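Local coordinates for transcriptional regulator (AraC-type DNA-binding domain-containing proteins) (Chromobacterium violaceum, PDB 3OIO), which probably regulates transcription by binding specific DNA sequences through this C-terminal domain, an AraC-type helix-turn-helix fold, at residues 39-44 and 50-55; 65-70 and 76-81; 93-96 and 100-103. All blocks are in the same frame, centred on the assembly; numbering follows the deposited sequence. Where two conformers were deposited one is given.

How the contacts relate
All three contacts lie in the AraC-type DNA-binding domain, strung along the chain one after another. Contacts 1 and 2 use the two ends of the long helix 52-70: contact 1 turns the chain from helix 37-47 into its start, and contact 2 packs helix 75-81 against its end. Their centres are about 25 Å apart, on opposite sides of the chain's centre. Contact 3 lies beside contact 2, with centres about 12 Å apart, and touches it directly: Leu68 CD1 packs on Tyr94 CE2 at 3.6 Å. Contact 1 touches neither, its centre being about 23 Å from that of contact 3. A sulfate, probably from the crystallisation liquor, bridges Arg103 of contact 3 and Ile75 N.

Contact 1: 39-44 and 50-55; sequences QLERLF and TVPSKY
Phe44 and Pro52 account for most of the surface buried where helix 37-47 gives way to helix 52-70. Pro52 CA lies over one face of the Phe44 ring, toward its rim, in a CH-pi contact 4.1 Å from the ring centroid and only 15° off the normal. Pro52 CG lies 3.7 Å from Phe44 CD2. Pro52 CD fits between Phe44 CB and Glu41 CG, 3.9 Å from the latter; the Glu41 carboxylate turns to Arg37 in a salt bridge. Tyr55 has CG anti to the backbone N, a torsion (chi1 -175°) that brings Tyr55 CG to 3.7 Å from Phe44 CE1, beside the CB that touches the same carbon; the two aromatic planes meet obliquely. Thr50 contributes through its backbone. Thr50 N donates to Phe44 O over 3.2 Å in a nearly straight bond (164°), although the donor stands well above the carbonyl plane. A water donates to both Glu41 O and Thr50 O. Leu9 and Met16 of helix 7-17 also pack on Phe44, tying the turn to the N-terminal helix. The chemistry is thus that of an apolar core of Phe44, Pro52 and Tyr55, with polar backbone atoms of the turn bonded at its margin, directly or through water.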
loop_
_atom_site.group_PDB
_atom_site.type_symbol
_atom_site.label_atom_id
_atom_site.label_comp_id
_atom_site.label_asym_id
_atom_site.label_seq_id
_atom_site.Cartn_x
_atom_site.Cartn_y
_atom_site.Cartn_z
ATOM N N GLN A 39 14.674 13.643 -4.159
ATOM C CA GLN A 39 13.552 14.353 -4.772
ATOM C C GLN A 39 12.252 13.579 -4.643
ATOM O O GLN A 39 11.209 14.177 -4.421
ATOM C CB GLN A 39 13.846 14.634 -6.228
ATOM C CG GLN A 39 14.902 15.718 -6.329
ATOM C CD GLN A 39 15.516 15.874 -7.680
ATOM O OE1 GLN A 39 15.446 14.975 -8.582
ATOM N NE2 GLN A 39 16.159 17.043 -7.853
ATOM N N LEU A 40 12.312 12.250 -4.749
ATOM C CA LEU A 40 11.105 11.458 -4.624
ATOM C C LEU A 40 10.594 11.592 -3.183
ATOM O O LEU A 40 9.388 11.770 -2.936
ATOM C CB LEU A 40 11.391 9.974 -4.937
ATOM C CG LEU A 40 10.128 9.083 -4.932
ATOM C CD1 LEU A 40 9.176 9.421 -6.098
ATOM C CD2 LEU A 40 10.541 7.601 -4.940
ATOM N N GLU A 41 11.525 11.522 -2.234
ATOM C CA GLU A 41 11.150 11.667 -0.821
ATOM C C GLU A 41 10.524 13.032 -0.573
ATOM O O GLU A 41 9.511 13.143 0.157
ATOM C CB GLU A 41 12.388 11.458 0.061
ATOM C CG GLU A 41 12.748 10.006 0.130
ATOM C CD GLU A 41 14.098 9.735 0.701
ATOM O OE1 GLU A 41 14.872 10.687 0.889
ATOM O OE2 GLU A 41 14.399 8.551 0.929
ATOM N N ARG A 42 11.100 14.075 -1.166
ATOM C CA ARG A 42 10.548 15.414 -1.002
ATOM C C ARG A 42 9.120 15.519 -1.554
ATOM O O ARG A 42 8.255 16.164 -0.935
ATOM C CB ARG A 42 11.472 16.484 -1.599
ATOM C CG ARG A 42 10.822 17.855 -1.688
ATOM C CD ARG A 42 9.953 18.156 -0.479
ATOM N NE ARG A 42 10.705 18.763 0.617
ATOM C CZ ARG A 42 11.164 20.011 0.599
ATOM N NH1 ARG A 42 10.953 20.781 -0.462
ATOM N NH2 ARG A 42 11.842 20.487 1.636
ATOM N N LEU A 43 8.861 14.869 -2.688
ATOM C CA LEU A 43 7.515 14.879 -3.275
ATOM C C LEU A 43 6.518 14.233 -2.321
ATOM O O LEU A 43 5.411 14.765 -2.095
ATOM C CB LEU A 43 7.485 14.166 -4.644
ATOM C CG LEU A 43 8.106 14.918 -5.818
ATOM C CD1 LEU A 43 8.398 13.944 -6.943
ATOM C CD2 LEU A 43 7.182 16.042 -6.279
ATOM N N PHE A 44 6.892 13.094 -1.753
ATOM C CA PHE A 44 5.960 12.370 -0.891
ATOM C C PHE A 44 5.752 13.133 0.379
ATOM O O PHE A 44 4.612 13.221 0.873
ATOM C CB PHE A 44 6.430 10.936 -0.621
ATOM C CG PHE A 44 5.957 9.960 -1.664
ATOM C CD1 PHE A 44 4.777 9.241 -1.492
ATOM C CD2 PHE A 44 6.674 9.793 -2.833
ATOM C CE1 PHE A 44 4.333 8.328 -2.476
ATOM C CE2 PHE A 44 6.243 8.897 -3.816
ATOM C CZ PHE A 44 5.052 8.166 -3.633
ATOM N N THR A 50 4.012 12.040 3.834
ATOM C CA THR A 50 4.621 10.817 4.369
ATOM C C THR A 50 5.890 10.490 3.580
ATOM O O THR A 50 6.367 11.326 2.821
ATOM C CB THR A 50 3.598 9.657 4.370
ATOM O OG1 THR A 50 4.120 8.546 5.115
ATOM C CG2 THR A 50 3.255 9.247 2.958
ATOM N N VAL A 51 6.487 9.341 3.828
ATOM C CA VAL A 51 7.643 8.915 3.071
ATOM C C VAL A 51 7.220 7.835 2.090
ATOM O O VAL A 51 6.196 7.175 2.292
ATOM C CB VAL A 51 8.816 8.467 3.980
ATOM C CG1 VAL A 51 9.241 9.636 4.893
ATOM C CG2 VAL A 51 8.465 7.222 4.810
ATOM N N PRO A 52 7.977 7.655 1.004
ATOM C CA PRO A 52 7.505 6.709 -0.016
ATOM C C PRO A 52 7.236 5.282 0.497
ATOM O O PRO A 52 6.214 4.687 0.135
ATOM C CB PRO A 52 8.642 6.740 -1.075
ATOM C CG PRO A 52 9.266 8.089 -0.909
ATOM C CD PRO A 52 9.189 8.383 0.577
ATOM N N SER A 53 8.093 4.756 1.362
ATOM C CA SER A 53 7.936 3.384 1.857
ATOM C C SER A 53 6.652 3.242 2.674
ATOM O O SER A 53 5.979 2.198 2.642
ATOM C CB SER A 53 9.156 2.970 2.686
ATOM O OG SER A 53 9.286 3.834 3.786
ATOM N N LYS A 54 6.303 4.288 3.403
ATOM C CA LYS A 54 5.074 4.235 4.211
ATOM C C LYS A 54 3.823 4.373 3.373
ATOM O O LYS A 54 2.826 3.657 3.621
ATOM C CB LYS A 54 5.127 5.245 5.354
ATOM C CG LYS A 54 6.172 4.796 6.389
ATOM C CD LYS A 54 6.321 5.789 7.533
ATOM C CE LYS A 54 7.429 5.319 8.497
ATOM N NZ LYS A 54 7.579 6.181 9.725
ATOM N N TYR A 55 3.879 5.203 2.323
ATOM C CA TYR A 55 2.748 5.262 1.407
ATOM C C TYR A 55 2.597 3.893 0.697
ATOM O O TYR A 55 1.488 3.400 0.482
ATOM C CB TYR A 55 2.923 6.410 0.379
ATOM C CG TYR A 55 1.715 6.544 -0.487
ATOM C CD1 TYR A 55 0.646 7.355 -0.115
ATOM C CD2 TYR A 55 1.607 5.779 -1.662
ATOM C CE1 TYR A 55 -0.513 7.424 -0.916
ATOM C CE2 TYR A 55 0.467 5.825 -2.454
ATOM C CZ TYR A 55 -0.578 6.667 -2.091
ATOM O OH TYR A 55 -1.712 6.713 -2.875
HETATM O O HOH W 1 9.234 11.698 2.203
#

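Contact 2: 65-70 and 76-81; sequences RQLLQQ and VQIGLA
Leu67 and Ile78 face each other from two helical segments that run roughly antiparallel, at 149°, with axes 10.0 Å apart at their closest. The two side chains slide past one another in opposite directions, and it is the base of the leucine that meets the isoleucine: Leu67 CB lies 3.8 Å from Ile78 CG1 and 3.9 Å from Ile78 CG2. Both isoleucine branches can bear on this one carbon because CG1 stands anti to the carbonyl carbon (chi1 -75°) and CG2 anti to the backbone N. Further out the partners diverge. Ile78 CD1 runs on to Leu68, crossing its side chain at a slant and meeting CD2 at 3.7 Å, whereas Leu67 CD1 reaches the other way, to Ala81 CB at 4.3 Å, one turn further along helix 75-81. No hydrogen bond joins the segments; the carbonyls of Leu67 and Leu68, near the end of helix 52-70, are instead bonded to Thr71 OG1 and Arg106 NE respectively. Phe90 of helix 87-98 also packs on Ile78. Such packing belongs to the AraC-type DNA-binding domain, in which the long linker helix is held against the first helix of the second helix-turn-helix motif, here 75-81 followed by 87-98.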
loop_
_atom_site.group_PDB
_atom_site.type_symbol
_atom_site.label_atom_id
_atom_site.label_comp_id
_atom_site.label_asym_id
_atom_site.label_seq_id
_atom_site.Cartn_x
_atom_site.Cartn_y
_atom_site.Cartn_z
ATOM N N ARG A 65 -7.207 -4.969 1.898
ATOM C CA ARG A 65 -8.605 -4.712 2.259
ATOM C C ARG A 65 -9.539 -5.143 1.122
ATOM O O ARG A 65 -10.595 -5.781 1.374
ATOM C CB ARG A 65 -8.781 -3.221 2.612
ATOM C CG ARG A 65 -10.238 -2.832 2.933
ATOM C CD ARG A 65 -10.308 -1.440 3.514
ATOM N NE ARG A 65 -11.685 -1.085 3.799
ATOM C CZ ARG A 65 -12.511 -0.469 2.929
ATOM N NH1 ARG A 65 -12.082 -0.133 1.718
ATOM N NH2 ARG A 65 -13.780 -0.201 3.268
ATOM N N GLN A 66 -9.181 -4.782 -0.116
ATOM C CA GLN A 66 -9.948 -5.219 -1.280
ATOM C C GLN A 66 -10.072 -6.742 -1.351
ATOM O O GLN A 66 -11.162 -7.260 -1.615
ATOM C CB GLN A 66 -9.382 -4.616 -2.591
ATOM C CG GLN A 66 -9.464 -3.067 -2.667
ATOM C CD GLN A 66 -8.727 -2.451 -3.873
ATOM O OE1 GLN A 66 -7.554 -2.730 -4.121
ATOM N NE2 GLN A 66 -9.404 -1.583 -4.587
ATOM N N LEU A 67 -8.979 -7.458 -1.090
ATOM C CA LEU A 67 -8.981 -8.935 -1.108
ATOM C C LEU A 67 -9.797 -9.546 0.057
ATOM O O LEU A 67 -10.445 -10.586 -0.105
ATOM C CB LEU A 67 -7.544 -9.481 -1.097
ATOM C CG LEU A 67 -6.709 -9.134 -2.343
ATOM C CD1 LEU A 67 -5.251 -9.552 -2.106
ATOM C CD2 LEU A 67 -7.240 -9.787 -3.623
ATOM N N LEU A 68 -9.779 -8.882 1.203
ATOM C CA LEU A 68 -10.567 -9.312 2.349
ATOM C C LEU A 68 -12.035 -9.170 2.081
ATOM O O LEU A 68 -12.850 -9.960 2.595
ATOM C CB LEU A 68 -10.197 -8.497 3.576
ATOM C CG LEU A 68 -8.812 -8.916 4.139
ATOM C CD1 LEU A 68 -8.287 -7.797 5.026
ATOM C CD2 LEU A 68 -8.892 -10.259 4.923
ATOM N N GLN A 69 -12.380 -8.169 1.285
ATOM C CA GLN A 69 -13.784 -7.946 0.974
ATOM C C GLN A 69 -14.286 -8.818 -0.181
ATOM O O GLN A 69 -15.500 -9.006 -0.304
ATOM C CB GLN A 69 -14.064 -6.467 0.735
ATOM C CG GLN A 69 -13.857 -5.648 1.979
ATOM C CD GLN A 69 -14.089 -4.193 1.773
ATOM O OE1 GLN A 69 -13.869 -3.650 0.686
ATOM N NE2 GLN A 69 -14.498 -3.529 2.821
ATOM N N GLN A 70 -13.373 -9.400 -0.974
ATOM C CA GLN A 70 -13.763 -10.161 -2.180
ATOM C C GLN A 70 -13.221 -11.561 -2.449
ATOM O O GLN A 70 -13.459 -12.104 -3.533
ATOM C CB GLN A 70 -13.454 -9.332 -3.405
ATOM C CG GLN A 70 -13.902 -7.910 -3.238
ATOM C CD GLN A 70 -13.554 -7.059 -4.402
ATOM O OE1 GLN A 70 -13.331 -7.558 -5.518
ATOM N NE2 GLN A 70 -13.522 -5.751 -4.181
ATOM N N VAL A 76 -3.589 -15.500 5.706
ATOM C CA VAL A 76 -2.185 -15.720 5.357
ATOM C C VAL A 76 -1.909 -15.516 3.866
ATOM O O VAL A 76 -0.946 -14.844 3.499
ATOM C CB VAL A 76 -1.640 -17.100 5.885
ATOM C CG1 VAL A 76 -0.176 -17.360 5.416
ATOM C CG2 VAL A 76 -1.721 -17.122 7.424
ATOM N N GLN A 77 -2.774 -16.081 3.031
ATOM C CA GLN A 77 -2.696 -15.944 1.579
ATOM C C GLN A 77 -2.710 -14.475 1.164
ATOM O O GLN A 77 -1.914 -14.042 0.336
ATOM C CB GLN A 77 -3.887 -16.666 0.945
ATOM C CG GLN A 77 -3.797 -16.897 -0.560
ATOM C CD GLN A 77 -4.756 -17.986 -1.034
ATOM O OE1 GLN A 77 -5.469 -18.605 -0.237
ATOM N NE2 GLN A 77 -4.782 -18.215 -2.336
ATOM N N ILE A 78 -3.630 -13.715 1.750
ATOM C CA ILE A 78 -3.823 -12.320 1.378
ATOM C C ILE A 78 -2.589 -11.537 1.815
ATOM O O ILE A 78 -2.063 -10.691 1.056
ATOM C CB ILE A 78 -5.110 -11.729 1.990
ATOM C CG1 ILE A 78 -6.311 -12.280 1.220
ATOM C CG2 ILE A 78 -5.099 -10.173 1.923
ATOM C CD1 ILE A 78 -7.650 -12.131 1.962
ATOM N N GLY A 79 -2.106 -11.826 3.023
ATOM C CA GLY A 79 -0.873 -11.149 3.499
ATOM C C GLY A 79 0.266 -11.405 2.522
ATOM O O GLY A 79 0.985 -10.476 2.152
ATOM N N LEU A 80 0.437 -12.645 2.084
ATOM C CA LEU A 80 1.542 -12.958 1.141
ATOM C C LEU A 80 1.366 -12.274 -0.219
ATOM O O LEU A 80 2.317 -11.756 -0.794
ATOM C CB LEU A 80 1.655 -14.489 0.929
ATOM C CG LEU A 80 2.344 -15.298 2.013
ATOM C CD1 LEU A 80 2.095 -16.818 1.779
ATOM C CD2 LEU A 80 3.841 -15.030 2.018
ATOM N N ALA A 81 0.131 -12.224 -0.708
ATOM C CA ALA A 81 -0.181 -11.580 -1.987
ATOM C C ALA A 81 0.046 -10.076 -1.968
ATOM O O ALA A 81 0.152 -9.451 -3.022
ATOM C CB ALA A 81 -1.659 -11.863 -2.365
#

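Contact 3: 93-96 and 100-103; sequences TYRN and ITPR. With SO4 (sulfate ion), chain C.
The Tyr94 ring is met at its edge by Ile100 O, which lies in the ring plane 3.3 Å from CD1, while Pro102 approaches obliquely and no atom of 100-103 sits squarely over either face. Tyr94 belongs to helix 87-98, the second helix of the C-terminal helix-turn-helix motif and, as in AraC-family relatives, probably its recognition helix; the contact joins it to the closing helix 102-107. Pro102 slides past the tyrosine in the opposite sense, CG 3.7 Å from Tyr94 CG, and the phenol OH is hydrogen-bonded to Glu105. The Ile100 carbonyl is buried without a conventional hydrogen-bond partner; besides the ring edge it receives a CA-H...O contact from Arg95 CA at 3.3 Å (155° at the hydrogen). Arg95, extended from CG to NE, runs alongside Thr101 with CD 4.0 Å from Thr101 CG2. Thr101 opens helix 102-107 as its N-cap: OG1 caps a backbone N within the first turn, and Thr101 N returns a bond to Glu104 OE1, forming a capping box. Arg103, bent at chi3 (-86°), offers its guanidinium edge to the sulfate, where NH2 is 2.8 Å from sulfate O1 and donates a bent hydrogen bond (136°) to sulfate O4 at 2.9 Å.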
loop_
_atom_site.group_PDB
_atom_site.type_symbol
_atom_site.label_atom_id
_atom_site.label_comp_id
_atom_site.label_asym_id
_atom_site.label_seq_id
_atom_site.Cartn_x
_atom_site.Cartn_y
_atom_site.Cartn_z
ATOM N N THR A 93 -0.076 -4.778 11.370
ATOM C CA THR A 93 -0.018 -3.505 10.609
ATOM C C THR A 93 -1.383 -3.114 10.049
ATOM O O THR A 93 -1.744 -1.927 10.017
ATOM C CB THR A 93 1.029 -3.506 9.470
ATOM O OG1 THR A 93 0.732 -4.541 8.521
ATOM C CG2 THR A 93 2.431 -3.692 10.054
ATOM N N TYR A 94 -2.138 -4.115 9.609
ATOM C CA TYR A 94 -3.492 -3.860 9.116
ATOM C C TYR A 94 -4.331 -3.235 10.245
ATOM O O TYR A 94 -5.000 -2.226 10.042
ATOM C CB TYR A 94 -4.134 -5.170 8.625
ATOM C CG TYR A 94 -5.408 -4.945 7.853
ATOM C CD1 TYR A 94 -6.637 -4.733 8.528
ATOM C CD2 TYR A 94 -5.388 -4.879 6.435
ATOM C CE1 TYR A 94 -7.822 -4.509 7.801
ATOM C CE2 TYR A 94 -6.571 -4.651 5.689
ATOM C CZ TYR A 94 -7.771 -4.445 6.377
ATOM O OH TYR A 94 -8.901 -4.192 5.664
ATOM N N ARG A 95 -4.286 -3.828 11.433
ATOM C CA ARG A 95 -5.063 -3.310 12.559
ATOM C C ARG A 95 -4.616 -1.887 12.956
ATOM O O ARG A 95 -5.441 -1.034 13.289
ATOM C CB ARG A 95 -4.967 -4.258 13.757
ATOM C CG ARG A 95 -5.761 -3.772 14.969
ATOM C CD ARG A 95 -5.499 -4.649 16.191
ATOM N NE ARG A 95 -6.238 -4.120 17.332
ATOM C CZ ARG A 95 -6.049 -4.506 18.589
ATOM N NH1 ARG A 95 -5.110 -5.405 18.880
ATOM N NH2 ARG A 95 -6.779 -3.969 19.562
ATOM N N ASN A 96 -3.317 -1.637 12.945
ATOM C CA ASN A 96 -2.843 -0.290 13.264
ATOM C C ASN A 96 -3.369 0.743 12.242
ATOM O O ASN A 96 -3.718 1.886 12.590
ATOM C CB ASN A 96 -1.312 -0.262 13.275
ATOM C CG ASN A 96 -0.769 1.128 13.558
ATOM O OD1 ASN A 96 -1.092 1.724 14.569
ATOM N ND2 ASN A 96 0.032 1.658 12.642
ATOM N N ILE A 100 -9.209 -2.041 12.658
ATOM C CA ILE A 100 -9.881 -3.333 12.791
ATOM C C ILE A 100 -8.939 -4.373 12.251
ATOM O O ILE A 100 -8.050 -4.063 11.449
ATOM C CB ILE A 100 -11.236 -3.426 12.052
ATOM C CG1 ILE A 100 -11.085 -3.202 10.558
ATOM C CG2 ILE A 100 -12.277 -2.464 12.644
ATOM C CD1 ILE A 100 -12.437 -3.612 9.785
ATOM N N THR A 101 -9.136 -5.622 12.656
ATOM C CA THR A 101 -8.265 -6.676 12.184
ATOM C C THR A 101 -8.707 -7.173 10.797
ATOM O O THR A 101 -9.851 -6.926 10.365
ATOM C CB THR A 101 -8.303 -7.890 13.142
ATOM O OG1 THR A 101 -9.647 -8.425 13.158
ATOM C CG2 THR A 101 -7.853 -7.479 14.553
ATOM N N PRO A 102 -7.813 -7.884 10.087
ATOM C CA PRO A 102 -8.234 -8.467 8.805
ATOM C C PRO A 102 -9.459 -9.378 8.950
ATOM O O PRO A 102 -10.358 -9.330 8.100
ATOM C CB PRO A 102 -7.005 -9.285 8.371
ATOM C CG PRO A 102 -5.813 -8.487 8.934
ATOM C CD PRO A 102 -6.335 -7.930 10.273
ATOM N N ARG A 103 -9.519 -10.162 10.032
ATOM C CA ARG A 103 -10.657 -11.054 10.247
ATOM C C ARG A 103 -11.944 -10.248 10.445
ATOM O O ARG A 103 -13.013 -10.626 9.913
ATOM C CB ARG A 103 -10.358 -12.023 11.427
ATOM C CG ARG A 103 -11.402 -13.056 11.743
ATOM C CD ARG A 103 -10.793 -14.101 12.739
ATOM N NE ARG A 103 -10.068 -15.194 12.051
ATOM C CZ ARG A 103 -8.749 -15.248 11.837
ATOM N NH1 ARG A 103 -7.941 -14.284 12.260
ATOM N NH2 ARG A 103 -8.229 -16.283 11.192
HETATM S S SO4 C . -8.411 -17.780 8.056
HETATM O O1 SO4 C . -7.208 -17.408 8.850
HETATM O O2 SO4 C . -8.553 -16.900 6.871
HETATM O O3 SO4 C . -8.293 -19.136 7.478
HETATM O O4 SO4 C . -9.566 -17.674 8.962
#